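Local coordinates for sugar ABC transporter, sugar-binding protein (Streptococcus pneumoniae, PDB 2HEU) that probably binds a sugar outside the cell and delivers it to an ABC transporter for import, and is captured here without bound sugar, at residues A[82-87]-A[91-96]; A[154-159]-A[165-170]; A[184-189]-A[285-290]. One frame throughout, in Å; residues are numbered along the deposited sequence.

Contacts 1, 2 and 3 follow one another along the chain, none nested in another, and all lie in the range of the extracellular solute-binding protein family. Contact 1 (82-87 with 91-96) belongs beside the five-stranded mixed sheet, touching its strand 295-298. Contact 2 (154-159 with 165-170) packs on strand 253-257 of the three-stranded antiparallel sheet, on the opposite side of the chain's centre; the centres of contacts 1 and 2 are about 43 Å apart. Contact 3 (184-189 with 285-290) is more central, about 20 Å from contact 2 and about 28 Å from contact 1, centre to centre. Helix 149-161 of contact 2 and helix 178-189 of contact 3 follow each other in the chain. Such a spread fits the two-lobed architecture of binding proteins.

Contact 1: residues A[82-87]-A[91-96]; sequences IELQEW and GVFEDL
W87 and F93 meet obliquely where helix 82-89 gives way to the loop behind it. The CE2 corner of the F93 ring lies near the plane of the W87 indole, at its edge, where F93 CE2 and CZ are both 4.1 Å from W87 CE3; F93 CE2 also reaches W87 CB at 3.8 Å. With CG anti to its carbonyl carbon (chi1 -61°), F93 turns the CE2 side of its ring to both W87 and L84. The L84 side chain comes in at a slant too, its CD2 methyl 3.8 Å from F93 CD2. V92 CG1 sits over the centre of one F93 face, 3.8 Å above the plane, while the other branch, CG2, runs alongside W87 and touches its CB. One valine thus packs with both aromatic residues. V92 N donates to W87 O at 3.0 Å in a nearly straight bond (166° at the hydrogen). G91, at positive phi (84°), is the first residue to leave the helix and forms the Schellman motif that ends it. The W87 side chain also packs on L62, K63, V66 and L67 of helix 58-67, while L84 and F93 both rest on S297 of strand 295-298 and backbone bonds tie V92 to A300 and E94 to I298.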
loop_
_atom_site.group_PDB
_atom_site.type_symbol
_atom_site.label_atom_id
_atom_site.label_comp_id
_atom_site.label_asym_id
_atom_site.label_seq_id
_atom_site.Cartn_x
_atom_site.Cartn_y
_atom_site.Cartn_z
ATOM N N ILE A 82 -9.049 -10.267 -2.541
ATOM C CA ILE A 82 -9.641 -11.607 -2.633
ATOM C C ILE A 82 -10.284 -11.751 -4.005
ATOM O O ILE A 82 -10.289 -12.849 -4.561
ATOM C CB ILE A 82 -10.679 -11.807 -1.482
ATOM C CG1 ILE A 82 -9.982 -11.617 -0.100
ATOM C CG2 ILE A 82 -11.310 -13.194 -1.582
ATOM C CD1 ILE A 82 -8.616 -12.357 0.075
ATOM N N GLU A 83 -10.840 -10.680 -4.549
ATOM C CA GLU A 83 -11.428 -10.754 -5.875
ATOM C C GLU A 83 -10.403 -11.151 -6.922
ATOM O O GLU A 83 -10.723 -11.963 -7.782
ATOM C CB GLU A 83 -12.135 -9.469 -6.299
ATOM C CG GLU A 83 -13.340 -9.201 -5.517
ATOM C CD GLU A 83 -13.118 -8.813 -4.089
ATOM O OE1 GLU A 83 -12.021 -8.227 -3.716
ATOM O OE2 GLU A 83 -14.131 -9.035 -3.352
ATOM N N LEU A 84 -9.233 -10.536 -6.949
ATOM C CA LEU A 84 -8.225 -10.914 -7.904
ATOM C C LEU A 84 -7.952 -12.410 -7.710
ATOM O O LEU A 84 -7.885 -13.161 -8.684
ATOM C CB LEU A 84 -7.003 -10.031 -7.768
ATOM C CG LEU A 84 -5.842 -10.322 -8.754
ATOM C CD1 LEU A 84 -5.013 -11.431 -8.290
ATOM C CD2 LEU A 84 -6.310 -10.565 -10.242
ATOM N N GLN A 85 -7.749 -12.843 -6.464
ATOM C CA GLN A 85 -7.396 -14.253 -6.244
ATOM C C GLN A 85 -8.451 -15.201 -6.778
ATOM O O GLN A 85 -8.189 -16.146 -7.540
ATOM C CB GLN A 85 -7.250 -14.488 -4.746
ATOM C CG GLN A 85 -6.057 -13.741 -4.217
ATOM C CD GLN A 85 -6.031 -13.702 -2.715
ATOM O OE1 GLN A 85 -5.378 -12.847 -2.118
ATOM N NE2 GLN A 85 -6.799 -14.539 -2.095
ATOM N N GLU A 86 -9.661 -14.931 -6.384
ATOM C CA GLU A 86 -10.760 -15.840 -6.695
ATOM C C GLU A 86 -11.113 -15.798 -8.186
ATOM O O GLU A 86 -11.403 -16.826 -8.796
ATOM C CB GLU A 86 -11.939 -15.641 -5.809
ATOM C CG GLU A 86 -11.594 -15.986 -4.335
ATOM C CD GLU A 86 -11.152 -17.431 -4.137
ATOM O OE1 GLU A 86 -11.785 -18.340 -4.724
ATOM O OE2 GLU A 86 -10.109 -17.657 -3.514
ATOM N N TRP A 87 -11.138 -14.599 -8.761
ATOM C CA TRP A 87 -11.432 -14.436 -10.150
ATOM C C TRP A 87 -10.370 -15.087 -11.006
ATOM O O TRP A 87 -10.654 -15.686 -12.039
ATOM C CB TRP A 87 -11.728 -12.978 -10.506
ATOM C CG TRP A 87 -12.958 -12.437 -9.918
ATOM C CD1 TRP A 87 -14.058 -13.151 -9.392
ATOM C CD2 TRP A 87 -13.278 -11.073 -9.734
ATOM N NE1 TRP A 87 -14.956 -12.300 -8.912
ATOM C CE2 TRP A 87 -14.544 -11.021 -9.126
ATOM C CE3 TRP A 87 -12.644 -9.887 -10.038
ATOM C CZ2 TRP A 87 -15.163 -9.851 -8.766
ATOM C CZ3 TRP A 87 -13.279 -8.735 -9.667
ATOM C CH2 TRP A 87 -14.510 -8.711 -9.074
ATOM N N GLY A 91 -10.742 -18.292 -13.764
ATOM C CA GLY A 91 -10.512 -18.118 -15.149
ATOM C C GLY A 91 -10.972 -16.813 -15.733
ATOM O O GLY A 91 -10.978 -16.721 -16.960
ATOM N N VAL A 92 -11.254 -15.802 -14.929
ATOM C CA VAL A 92 -11.758 -14.539 -15.413
ATOM C C VAL A 92 -10.666 -13.783 -16.207
ATOM O O VAL A 92 -10.962 -13.025 -17.116
ATOM C CB VAL A 92 -12.260 -13.685 -14.253
ATOM C CG1 VAL A 92 -12.546 -12.245 -14.627
ATOM C CG2 VAL A 92 -13.433 -14.406 -13.579
ATOM N N PHE A 93 -9.381 -13.993 -15.854
ATOM C CA PHE A 93 -8.259 -13.207 -16.373
ATOM C C PHE A 93 -7.224 -14.004 -17.150
ATOM O O PHE A 93 -6.991 -15.187 -16.856
ATOM C CB PHE A 93 -7.531 -12.451 -15.204
ATOM C CG PHE A 93 -8.399 -11.485 -14.488
ATOM C CD1 PHE A 93 -8.971 -10.419 -15.162
ATOM C CD2 PHE A 93 -8.575 -11.597 -13.099
ATOM C CE1 PHE A 93 -9.723 -9.463 -14.532
ATOM C CE2 PHE A 93 -9.415 -10.670 -12.463
ATOM C CZ PHE A 93 -9.955 -9.606 -13.164
ATOM N N GLU A 94 -6.679 -13.369 -18.199
ATOM C CA GLU A 94 -5.646 -13.985 -19.000
ATOM C C GLU A 94 -4.403 -14.257 -18.149
ATOM O O GLU A 94 -3.981 -13.429 -17.362
ATOM C CB GLU A 94 -5.294 -13.074 -20.152
ATOM C CG GLU A 94 -4.306 -13.714 -21.129
ATOM C CD GLU A 94 -3.989 -12.906 -22.328
ATOM O OE1 GLU A 94 -4.500 -11.822 -22.534
ATOM O OE2 GLU A 94 -3.165 -13.423 -23.164
ATOM N N ASP A 95 -3.793 -15.416 -18.313
ATOM C CA ASP A 95 -2.555 -15.777 -17.742
ATOM C C ASP A 95 -1.464 -14.999 -18.466
ATOM O O ASP A 95 -1.187 -15.105 -19.661
ATOM C CB ASP A 95 -2.336 -17.330 -17.853
ATOM C CG ASP A 95 -0.987 -17.796 -17.343
ATOM O OD1 ASP A 95 -0.227 -17.006 -16.756
ATOM O OD2 ASP A 95 -0.730 -19.020 -17.502
ATOM N N LEU A 96 -0.825 -14.118 -17.701
ATOM C CA LEU A 96 0.256 -13.255 -18.172
ATOM C C LEU A 96 1.668 -13.787 -17.973
ATOM O O LEU A 96 2.657 -13.099 -18.288
ATOM C CB LEU A 96 0.159 -11.858 -17.596
ATOM C CG LEU A 96 -1.262 -11.211 -17.657
ATOM C CD1 LEU A 96 -1.180 -9.805 -17.035
ATOM C CD2 LEU A 96 -1.799 -11.074 -19.062
#

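Contact 2: residues A[154-159]-A[165-170]; sequences QLVKDI and TPFGIA
P166 packs its ring against V156 and I159, two residues on neighbouring turns of helix 149-161. P166 CG is the shared point: it lies 3.8 Å from V156 CG1, touches I159 CG2 as well, and comes 3.6 Å from the carbonyl oxygen V156 O. V156 CG1, anti to the backbone N (chi1 174°), meets the proline with the two side chains roughly perpendicular; V156 CG2, anti to the carbonyl carbon, turns to F167, where it sits 3.6 Å from F167 CE2 and equally near CZ. F167 has CG anti to its carbonyl carbon (chi1 -61°), and the far end of the ring, rather than its base, meets the valine. I159 puts its CG2 methyl 3.7 Å from P166 N, and the two side chains lie antiparallel alongside one another. No hydrogen bond joins the two segments, and their contact is apolar and largely buried. I159, P166 and F167 all also pack on M253 of strand 253-257. Backbone bonds of T165 to L252 and G168 to M253 hold the loop 165-170 beside this outermost strand of the three-stranded sheet, joining it to helix 149-161 within the alpha/beta fold of a solute-binding protein.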
loop_
_atom_site.group_PDB
_atom_site.type_symbol
_atom_site.label_atom_id
_atom_site.label_comp_id
_atom_site.label_asym_id
_atom_site.label_seq_id
_atom_site.Cartn_x
_atom_site.Cartn_y
_atom_site.Cartn_z
ATOM N N GLN A 154 13.497 5.817 22.200
ATOM C CA GLN A 154 14.275 6.920 22.757
ATOM C C GLN A 154 14.010 8.209 22.030
ATOM O O GLN A 154 13.993 9.271 22.630
ATOM C CB GLN A 154 15.762 6.577 22.770
ATOM C CG GLN A 154 16.572 7.578 23.550
ATOM C CD GLN A 154 16.162 7.584 25.028
ATOM O OE1 GLN A 154 15.731 8.672 25.563
ATOM N NE2 GLN A 154 16.180 6.443 25.681
ATOM N N LEU A 155 13.822 8.173 20.710
ATOM C CA LEU A 155 13.514 9.341 19.908
ATOM C C LEU A 155 12.247 9.998 20.401
ATOM O O LEU A 155 12.182 11.207 20.561
ATOM C CB LEU A 155 13.402 8.888 18.436
ATOM C CG LEU A 155 12.909 10.014 17.473
ATOM C CD1 LEU A 155 13.855 11.189 17.447
ATOM C CD2 LEU A 155 12.668 9.392 16.152
ATOM N N VAL A 156 11.191 9.198 20.611
ATOM C CA VAL A 156 9.913 9.724 21.064
ATOM C C VAL A 156 10.115 10.388 22.425
ATOM O O VAL A 156 9.632 11.503 22.645
ATOM C CB VAL A 156 8.867 8.608 21.085
ATOM C CG1 VAL A 156 7.569 9.050 21.683
ATOM C CG2 VAL A 156 8.644 8.129 19.655
ATOM N N LYS A 157 10.810 9.716 23.353
ATOM C CA LYS A 157 11.029 10.305 24.665
ATOM C C LYS A 157 11.822 11.548 24.538
ATOM O O LYS A 157 11.564 12.543 25.254
ATOM C CB LYS A 157 11.765 9.287 25.560
ATOM C CG LYS A 157 10.932 8.089 25.884
ATOM C CD LYS A 157 11.740 6.991 26.616
ATOM C CE LYS A 157 10.949 5.702 26.738
ATOM N NZ LYS A 157 11.856 4.637 27.321
ATOM N N ASP A 158 12.831 11.623 23.698
ATOM C CA ASP A 158 13.667 12.791 23.525
ATOM C C ASP A 158 12.878 13.958 22.980
ATOM O O ASP A 158 13.091 15.105 23.417
ATOM C CB ASP A 158 14.857 12.518 22.582
ATOM C CG ASP A 158 15.896 11.604 23.217
ATOM O OD1 ASP A 158 15.828 11.274 24.442
ATOM O OD2 ASP A 158 16.803 11.203 22.465
ATOM N N ILE A 159 11.963 13.720 22.050
ATOM C CA ILE A 159 11.105 14.814 21.538
ATOM C C ILE A 159 10.238 15.363 22.625
ATOM O O ILE A 159 10.083 16.594 22.809
ATOM C CB ILE A 159 10.324 14.311 20.326
ATOM C CG1 ILE A 159 11.257 14.041 19.149
ATOM C CG2 ILE A 159 9.232 15.334 19.957
ATOM C CD1 ILE A 159 10.594 13.238 18.024
ATOM N N THR A 165 5.802 17.649 20.227
ATOM C CA THR A 165 4.892 16.511 20.134
ATOM C C THR A 165 5.402 15.544 19.097
ATOM O O THR A 165 5.462 15.873 17.924
ATOM C CB THR A 165 3.487 16.955 19.774
ATOM O OG1 THR A 165 3.014 17.904 20.717
ATOM C CG2 THR A 165 2.541 15.747 19.729
ATOM N N PRO A 166 5.730 14.310 19.511
ATOM C CA PRO A 166 6.278 13.337 18.554
ATOM C C PRO A 166 5.313 13.027 17.398
ATOM O O PRO A 166 5.734 13.073 16.258
ATOM C CB PRO A 166 6.563 12.095 19.428
ATOM C CG PRO A 166 6.825 12.643 20.777
ATOM C CD PRO A 166 5.920 13.834 20.902
ATOM N N PHE A 167 4.063 12.652 17.739
ATOM C CA PHE A 167 3.178 12.124 16.743
ATOM C C PHE A 167 1.870 12.845 16.628
ATOM O O PHE A 167 1.258 13.233 17.607
ATOM C CB PHE A 167 2.750 10.634 17.070
ATOM C CG PHE A 167 3.926 9.661 17.119
ATOM C CD1 PHE A 167 4.644 9.314 15.985
ATOM C CD2 PHE A 167 4.223 9.059 18.331
ATOM C CE1 PHE A 167 5.647 8.370 16.053
ATOM C CE2 PHE A 167 5.264 8.095 18.372
ATOM C CZ PHE A 167 5.943 7.766 17.262
ATOM N N GLY A 168 1.372 12.902 15.384
ATOM C CA GLY A 168 -0.062 13.075 15.119
ATOM C C GLY A 168 -0.695 11.712 14.884
ATOM O O GLY A 168 -0.331 11.016 13.961
ATOM N N ILE A 169 -1.626 11.334 15.732
ATOM C CA ILE A 169 -2.348 10.066 15.644
ATOM C C ILE A 169 -3.845 10.402 15.480
ATOM O O ILE A 169 -4.409 11.197 16.235
ATOM C CB ILE A 169 -2.138 9.152 16.860
ATOM C CG1 ILE A 169 -0.647 8.821 17.022
ATOM C CG2 ILE A 169 -2.951 7.903 16.768
ATOM C CD1 ILE A 169 -0.004 8.018 15.910
ATOM N N ALA A 170 -4.428 9.786 14.483
ATOM C CA ALA A 170 -5.836 10.027 14.142
ATOM C C ALA A 170 -6.704 8.995 14.932
ATOM O O ALA A 170 -7.092 7.978 14.374
ATOM C CB ALA A 170 -6.075 9.890 12.634
#

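Contact 3: residues A[184-189]-A[285-290]; sequences AFATAT and QSLTVG
L287 and T187 bury the most surface here, with A186 adding a smaller share. L287 has CG anti to its carbonyl carbon (chi1 -65°), turned toward helix 178-189, and L287 CD1 then meets A186 CB at 3.8 Å. L287 CD1 also lies 3.9 Å from T187 CG2, the leucine and threonine side chains overlapping head to tail. T187 splits its two branches: CG2 faces L287 and also comes 3.9 Å from the backbone oxygen Q285 O, whereas OG1, at chi1 63°, is held by hydrogen bonds with L183 O, one turn back in its own helix, and W149 NE1. No direct hydrogen bond crosses the contact. A water bridges it instead, donating to T187 O at 2.8 Å and to Q285 OE1 at 2.8 Å; Q285 OE1 also accepts from E282 N. A186 and L287 both rest on L359 of strand 358-360, the parallel partner of strand 288-290, and T288 and G290 bond to L359 through their backbones. Residues almost a hundred positions apart in sequence thus come together as a helix laid against the loop leading into strand 288-290, in keeping with the alpha/beta fold of the periplasmic binding protein clan.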
loop_
_atom_site.group_PDB
_atom_site.type_symbol
_atom_site.label_atom_id
_atom_site.label_comp_id
_atom_site.label_asym_id
_atom_site.label_seq_id
_atom_site.Cartn_x
_atom_site.Cartn_y
_atom_site.Cartn_z
ATOM N N ALA A 184 4.797 -3.930 13.079
ATOM C CA ALA A 184 5.171 -4.422 14.409
ATOM C C ALA A 184 5.252 -5.929 14.385
ATOM O O ALA A 184 6.256 -6.544 14.798
ATOM C CB ALA A 184 4.149 -3.924 15.431
ATOM N N PHE A 185 4.200 -6.610 13.882
ATOM C CA PHE A 185 4.243 -8.058 13.822
ATOM C C PHE A 185 5.284 -8.537 12.849
ATOM O O PHE A 185 5.954 -9.566 13.119
ATOM C CB PHE A 185 2.882 -8.648 13.466
ATOM C CG PHE A 185 1.918 -8.685 14.615
ATOM C CD1 PHE A 185 0.779 -7.904 14.662
ATOM C CD2 PHE A 185 2.136 -9.561 15.677
ATOM C CE1 PHE A 185 -0.101 -7.954 15.738
ATOM C CE2 PHE A 185 1.291 -9.624 16.758
ATOM C CZ PHE A 185 0.149 -8.825 16.784
ATOM N N ALA A 186 5.454 -7.909 11.674
ATOM C CA ALA A 186 6.440 -8.408 10.711
ATOM C C ALA A 186 7.839 -8.299 11.247
ATOM O O ALA A 186 8.628 -9.225 11.131
ATOM C CB ALA A 186 6.252 -7.633 9.386
ATOM N N THR A 187 8.172 -7.159 11.847
ATOM C CA THR A 187 9.536 -7.036 12.432
ATOM C C THR A 187 9.704 -7.983 13.593
ATOM O O THR A 187 10.795 -8.504 13.833
ATOM C CB THR A 187 9.888 -5.584 12.783
ATOM O OG1 THR A 187 9.018 -5.065 13.787
ATOM C CG2 THR A 187 9.959 -4.670 11.567
ATOM N N ALA A 188 8.673 -8.201 14.377
ATOM C CA ALA A 188 8.778 -9.125 15.520
ATOM C C ALA A 188 9.006 -10.589 15.111
ATOM O O ALA A 188 9.629 -11.359 15.838
ATOM C CB ALA A 188 7.544 -9.045 16.385
ATOM N N THR A 189 8.471 -10.964 13.958
ATOM C CA THR A 189 8.490 -12.356 13.494
ATOM C C THR A 189 9.496 -12.692 12.404
ATOM O O THR A 189 9.751 -13.866 12.140
ATOM C CB THR A 189 7.099 -12.767 13.018
ATOM O OG1 THR A 189 6.744 -12.001 11.872
ATOM C CG2 THR A 189 6.035 -12.699 14.073
ATOM N N GLN A 285 17.038 -4.412 9.824
ATOM C CA GLN A 285 15.832 -5.219 9.893
ATOM C C GLN A 285 14.554 -4.416 9.598
ATOM O O GLN A 285 13.449 -4.963 9.774
ATOM C CB GLN A 285 15.747 -5.885 11.256
ATOM C CG GLN A 285 16.910 -6.941 11.374
ATOM C CD GLN A 285 16.814 -7.701 12.652
ATOM O OE1 GLN A 285 16.001 -7.423 13.533
ATOM N NE2 GLN A 285 17.621 -8.741 12.759
ATOM N N SER A 286 14.649 -3.168 9.259
ATOM C CA SER A 286 13.464 -2.393 8.990
ATOM C C SER A 286 12.720 -2.905 7.800
ATOM O O SER A 286 13.289 -3.469 6.860
ATOM C CB SER A 286 13.808 -0.916 8.840
ATOM O OG SER A 286 14.596 -0.759 7.644
ATOM N N LEU A 287 11.401 -2.675 7.783
ATOM C CA LEU A 287 10.515 -3.196 6.754
ATOM C C LEU A 287 9.504 -2.119 6.368
ATOM O O LEU A 287 9.224 -1.212 7.149
ATOM C CB LEU A 287 9.758 -4.409 7.277
ATOM C CG LEU A 287 10.567 -5.634 7.616
ATOM C CD1 LEU A 287 9.740 -6.709 8.266
ATOM C CD2 LEU A 287 11.292 -6.232 6.350
ATOM N N THR A 288 8.938 -2.272 5.183
ATOM C CA THR A 288 7.731 -1.552 4.801
ATOM C C THR A 288 6.701 -2.564 4.275
ATOM O O THR A 288 7.010 -3.746 4.127
ATOM C CB THR A 288 8.050 -0.399 3.834
ATOM O OG1 THR A 288 6.865 0.392 3.660
ATOM C CG2 THR A 288 8.507 -0.851 2.476
ATOM N N VAL A 289 5.496 -2.071 4.065
ATOM C CA VAL A 289 4.372 -2.899 3.622
ATOM C C VAL A 289 3.565 -2.080 2.636
ATOM O O VAL A 289 3.486 -0.874 2.741
ATOM C CB VAL A 289 3.497 -3.346 4.837
ATOM C CG1 VAL A 289 2.899 -2.188 5.597
ATOM C CG2 VAL A 289 2.447 -4.351 4.403
ATOM N N GLY A 290 3.001 -2.774 1.648
ATOM C CA GLY A 290 2.166 -2.136 0.671
ATOM C C GLY A 290 1.772 -3.120 -0.379
ATOM O O GLY A 290 2.086 -4.326 -0.289
HETATM O O HOH W 1 13.204 -7.120 13.594
#